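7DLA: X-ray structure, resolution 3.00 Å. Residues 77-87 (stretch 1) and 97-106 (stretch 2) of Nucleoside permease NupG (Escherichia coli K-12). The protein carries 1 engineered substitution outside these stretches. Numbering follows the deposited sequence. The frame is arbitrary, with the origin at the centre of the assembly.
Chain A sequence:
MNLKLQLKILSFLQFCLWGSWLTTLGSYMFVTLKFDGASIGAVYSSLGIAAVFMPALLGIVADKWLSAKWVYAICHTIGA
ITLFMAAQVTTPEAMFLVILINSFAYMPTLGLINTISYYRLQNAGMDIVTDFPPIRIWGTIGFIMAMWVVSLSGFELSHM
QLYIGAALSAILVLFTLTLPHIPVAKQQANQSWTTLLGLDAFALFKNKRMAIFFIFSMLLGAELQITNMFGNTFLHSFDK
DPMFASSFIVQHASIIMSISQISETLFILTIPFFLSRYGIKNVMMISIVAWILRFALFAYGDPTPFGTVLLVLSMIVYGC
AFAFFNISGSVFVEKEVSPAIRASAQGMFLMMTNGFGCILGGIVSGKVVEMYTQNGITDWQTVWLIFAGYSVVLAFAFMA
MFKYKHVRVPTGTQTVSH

Stretch 1 77-87: TIGAITLFMAA
Stretch 2 97-106: LVILINSFAY

How are the two backbones arranged? Both stretches are helical; the first helix enters from earlier in the chain, and the second spans all of 97-106 and runs on at both ends. Phi/psi lie mostly near -60/-45, with i to i+4 bonds such as Leu83 N to Gly79 O (2.9 Å) and Asn102 N to Val98 O (3.1 Å). The helices run nearly antiparallel, at 162° between their N-to-C directions, and the axes approach to 8.3 Å. The register is set by two CA-CA pairs, Gly79 with Asn102 at 4.9 Å and Ala86 with Val98 at 6.0 Å, so the helices lie closer at the glycine. Together they bury 426 Å².

What does the start of stretch 2 meet? Leu97 is out of reach, but Val98 points its CA-to-CB bond toward stretch 1 with chi1 at 85° (p). Its CG1 lies 3.6 Å from Ala86 CB, and its CG2 lies 4.1 Å from Met85 CB and 3.7 Å from Thr82 O. The methyl of Ala86 and the branched valine make a close apolar contact. Ile99 (m, m) starts away, and Leu100 (t, p) is out of reach.

Where does the apolar seam continue? Ile101, on the surface, with chi1 m and chi2 t, points its CA-to-CB bond toward stretch 1. Its CG2 is 3.8 Å from Thr82 CG2 and 4.1 Å from Ile78 CG2, so these methyls meet by van der Waals packing of apolar groups. Thr82, chi1 p, thus offers a methyl to the isoleucine, while its hydroxyl OG1 sits 2.8 Å from Gly79 O in its own helix.

What does Asn102 do at the closest backbone pair? Its chi1 of -175° (t) and chi2 of 72° bring the end of a sideways-pointing side chain nearer to stretch 1. As modelled, Asn102 OD1 lies 2.9 Å from both Gly79 O and Thr82 OG1, and 3.3 Å from Leu83 CG; the amide is probably turned over, so the bonding here remains open. Gly79 has no side chain, and its backbone lies close to Asn102. Leu83 (m, t) starts sideways, and its end comes nearer.

How does the contact finish? Ser103 (m) points away and bonds back along its own helix, OG to Ile99 O at 3.2 Å, while Phe104, chi1 -104°, leads away. Ala105 turns toward stretch 1: its CB packs 3.5 Å from Ile78 CG2, an apolar contact, and 4.2 Å from Gly79 N. Ile78 uses chi1 m and chi2 t. Tyr106 (t, chi2 -88°) points sideways, and its OH is hydrogen-bonded elsewhere in the structure.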

# COMPACT_ATOMS: atom_id res chain seq x y z
N THR A 77 -6.02 -17.13 8.03
CA THR A 77 -5.61 -17.91 9.18
C THR A 77 -4.14 -17.68 9.51
O THR A 77 -3.79 -17.37 10.65
CB THR A 77 -5.87 -19.37 8.90
OG1 THR A 77 -7.20 -19.48 8.37
CG2 THR A 77 -5.65 -20.19 10.18
N ILE A 78 -3.26 -17.88 8.52
CA ILE A 78 -1.85 -17.65 8.78
C ILE A 78 -1.64 -16.22 9.20
O ILE A 78 -0.91 -15.94 10.15
CB ILE A 78 -0.98 -18.01 7.56
CG1 ILE A 78 -0.71 -19.52 7.53
CG2 ILE A 78 0.33 -17.24 7.62
CD1 ILE A 78 0.41 -19.93 6.56
N GLY A 79 -2.28 -15.28 8.50
CA GLY A 79 -2.19 -13.88 8.85
C GLY A 79 -2.49 -13.66 10.32
O GLY A 79 -1.77 -12.95 11.03
N ALA A 80 -3.55 -14.31 10.82
CA ALA A 80 -3.98 -14.11 12.19
C ALA A 80 -2.95 -14.65 13.18
O ALA A 80 -2.51 -13.94 14.09
CB ALA A 80 -5.33 -14.80 12.40
N ILE A 81 -2.55 -15.92 13.00
CA ILE A 81 -1.56 -16.52 13.90
C ILE A 81 -0.32 -15.64 13.98
O ILE A 81 0.21 -15.38 15.08
CB ILE A 81 -1.21 -17.95 13.45
CG1 ILE A 81 -2.21 -18.96 14.00
CG2 ILE A 81 0.19 -18.32 13.89
CD1 ILE A 81 -2.09 -20.32 13.37
N THR A 82 0.16 -15.15 12.82
CA THR A 82 1.40 -14.39 12.81
C THR A 82 1.22 -13.04 13.49
O THR A 82 2.11 -12.58 14.21
CB THR A 82 1.92 -14.21 11.39
OG1 THR A 82 0.96 -13.52 10.59
CG2 THR A 82 2.25 -15.56 10.75
N LEU A 83 0.10 -12.37 13.23
CA LEU A 83 -0.13 -11.05 13.83
C LEU A 83 -0.12 -11.14 15.36
O LEU A 83 0.48 -10.30 16.06
CB LEU A 83 -1.47 -10.51 13.26
CG LEU A 83 -1.33 -9.93 11.84
CD1 LEU A 83 -2.62 -9.92 11.04
CD2 LEU A 83 -0.75 -8.53 11.85
N PHE A 84 -0.74 -12.20 15.89
CA PHE A 84 -0.67 -12.51 17.31
C PHE A 84 0.79 -12.62 17.74
O PHE A 84 1.24 -11.87 18.62
CB PHE A 84 -1.44 -13.82 17.56
CG PHE A 84 -1.32 -14.37 18.96
CD1 PHE A 84 -2.22 -13.97 19.94
CD2 PHE A 84 -0.34 -15.30 19.30
CE1 PHE A 84 -2.14 -14.46 21.22
CE2 PHE A 84 -0.24 -15.80 20.58
CZ PHE A 84 -1.14 -15.38 21.55
N MET A 85 1.56 -13.52 17.10
CA MET A 85 2.97 -13.69 17.46
C MET A 85 3.74 -12.39 17.36
O MET A 85 4.71 -12.17 18.10
CB MET A 85 3.65 -14.72 16.58
CG MET A 85 3.29 -16.16 16.80
SD MET A 85 4.19 -17.13 15.57
CE MET A 85 5.67 -17.64 16.48
N ALA A 86 3.36 -11.54 16.42
CA ALA A 86 4.09 -10.29 16.19
C ALA A 86 3.92 -9.34 17.37
O ALA A 86 4.85 -8.61 17.73
CB ALA A 86 3.63 -9.65 14.87
N ALA A 87 2.73 -9.35 17.99
CA ALA A 87 2.57 -8.60 19.23
C ALA A 87 3.43 -9.15 20.38
O ALA A 87 3.54 -8.50 21.42
CB ALA A 87 1.10 -8.55 19.63
N LEU A 97 10.89 -11.27 10.26
CA LEU A 97 10.54 -12.62 9.84
C LEU A 97 9.05 -12.86 10.05
O LEU A 97 8.37 -13.49 9.22
CB LEU A 97 11.39 -13.62 10.62
CG LEU A 97 11.47 -15.10 10.18
CD1 LEU A 97 10.15 -15.90 10.16
CD2 LEU A 97 12.21 -15.19 8.85
N VAL A 98 8.50 -12.31 11.13
CA VAL A 98 7.09 -12.51 11.44
C VAL A 98 6.22 -11.71 10.48
O VAL A 98 5.22 -12.22 9.95
CB VAL A 98 6.84 -12.20 12.93
CG1 VAL A 98 6.60 -10.71 13.23
CG2 VAL A 98 5.70 -13.03 13.44
N ILE A 99 6.62 -10.48 10.16
CA ILE A 99 5.89 -9.67 9.20
C ILE A 99 6.00 -10.29 7.80
O ILE A 99 5.03 -10.26 7.02
CB ILE A 99 6.43 -8.22 9.19
CG1 ILE A 99 6.17 -7.50 10.50
CG2 ILE A 99 5.70 -7.43 8.11
CD1 ILE A 99 4.74 -7.34 10.81
N LEU A 100 7.16 -10.85 7.46
CA LEU A 100 7.36 -11.44 6.14
C LEU A 100 6.40 -12.59 5.92
O LEU A 100 5.77 -12.68 4.86
CB LEU A 100 8.81 -11.92 6.00
CG LEU A 100 9.06 -12.62 4.67
CD1 LEU A 100 9.03 -11.58 3.56
CD2 LEU A 100 10.33 -13.43 4.68
N ILE A 101 6.28 -13.50 6.91
CA ILE A 101 5.28 -14.56 6.80
C ILE A 101 3.89 -13.95 6.62
O ILE A 101 3.12 -14.37 5.74
CB ILE A 101 5.31 -15.50 8.03
CG1 ILE A 101 6.73 -16.01 8.30
CG2 ILE A 101 4.38 -16.68 7.81
CD1 ILE A 101 6.83 -17.03 9.44
N ASN A 102 3.55 -12.96 7.47
CA ASN A 102 2.20 -12.39 7.42
C ASN A 102 1.91 -11.84 6.03
O ASN A 102 0.81 -12.04 5.51
CB ASN A 102 2.03 -11.29 8.47
CG ASN A 102 0.60 -10.73 8.53
OD1 ASN A 102 -0.33 -11.39 9.01
ND2 ASN A 102 0.44 -9.49 8.06
N SER A 103 2.89 -11.17 5.41
CA SER A 103 2.68 -10.61 4.08
C SER A 103 2.62 -11.70 3.03
O SER A 103 1.80 -11.64 2.12
CB SER A 103 3.79 -9.63 3.70
OG SER A 103 3.83 -8.54 4.58
N PHE A 104 3.49 -12.70 3.13
CA PHE A 104 3.44 -13.81 2.19
C PHE A 104 2.04 -14.40 2.18
O PHE A 104 1.56 -14.83 1.13
CB PHE A 104 4.46 -14.87 2.59
CG PHE A 104 5.69 -14.88 1.73
CD1 PHE A 104 6.62 -13.85 1.81
CD2 PHE A 104 5.92 -15.91 0.84
CE1 PHE A 104 7.76 -13.85 1.01
CE2 PHE A 104 7.06 -15.91 0.04
CZ PHE A 104 7.98 -14.88 0.14
N ALA A 105 1.37 -14.42 3.33
CA ALA A 105 -0.02 -14.86 3.39
C ALA A 105 -1.00 -13.76 2.99
O ALA A 105 -2.02 -14.05 2.35
CB ALA A 105 -0.35 -15.34 4.80
N TYR A 106 -0.73 -12.52 3.32
CA TYR A 106 -1.72 -11.47 3.16
C TYR A 106 -1.77 -10.90 1.76
O TYR A 106 -2.86 -10.61 1.27
CB TYR A 106 -1.47 -10.34 4.15
CG TYR A 106 -2.51 -9.27 4.04
CD1 TYR A 106 -2.39 -8.22 3.15
CD2 TYR A 106 -3.70 -9.39 4.73
CE1 TYR A 106 -3.37 -7.27 3.05
CE2 TYR A 106 -4.69 -8.46 4.61
CZ TYR A 106 -4.52 -7.41 3.78
OH TYR A 106 -5.55 -6.50 3.71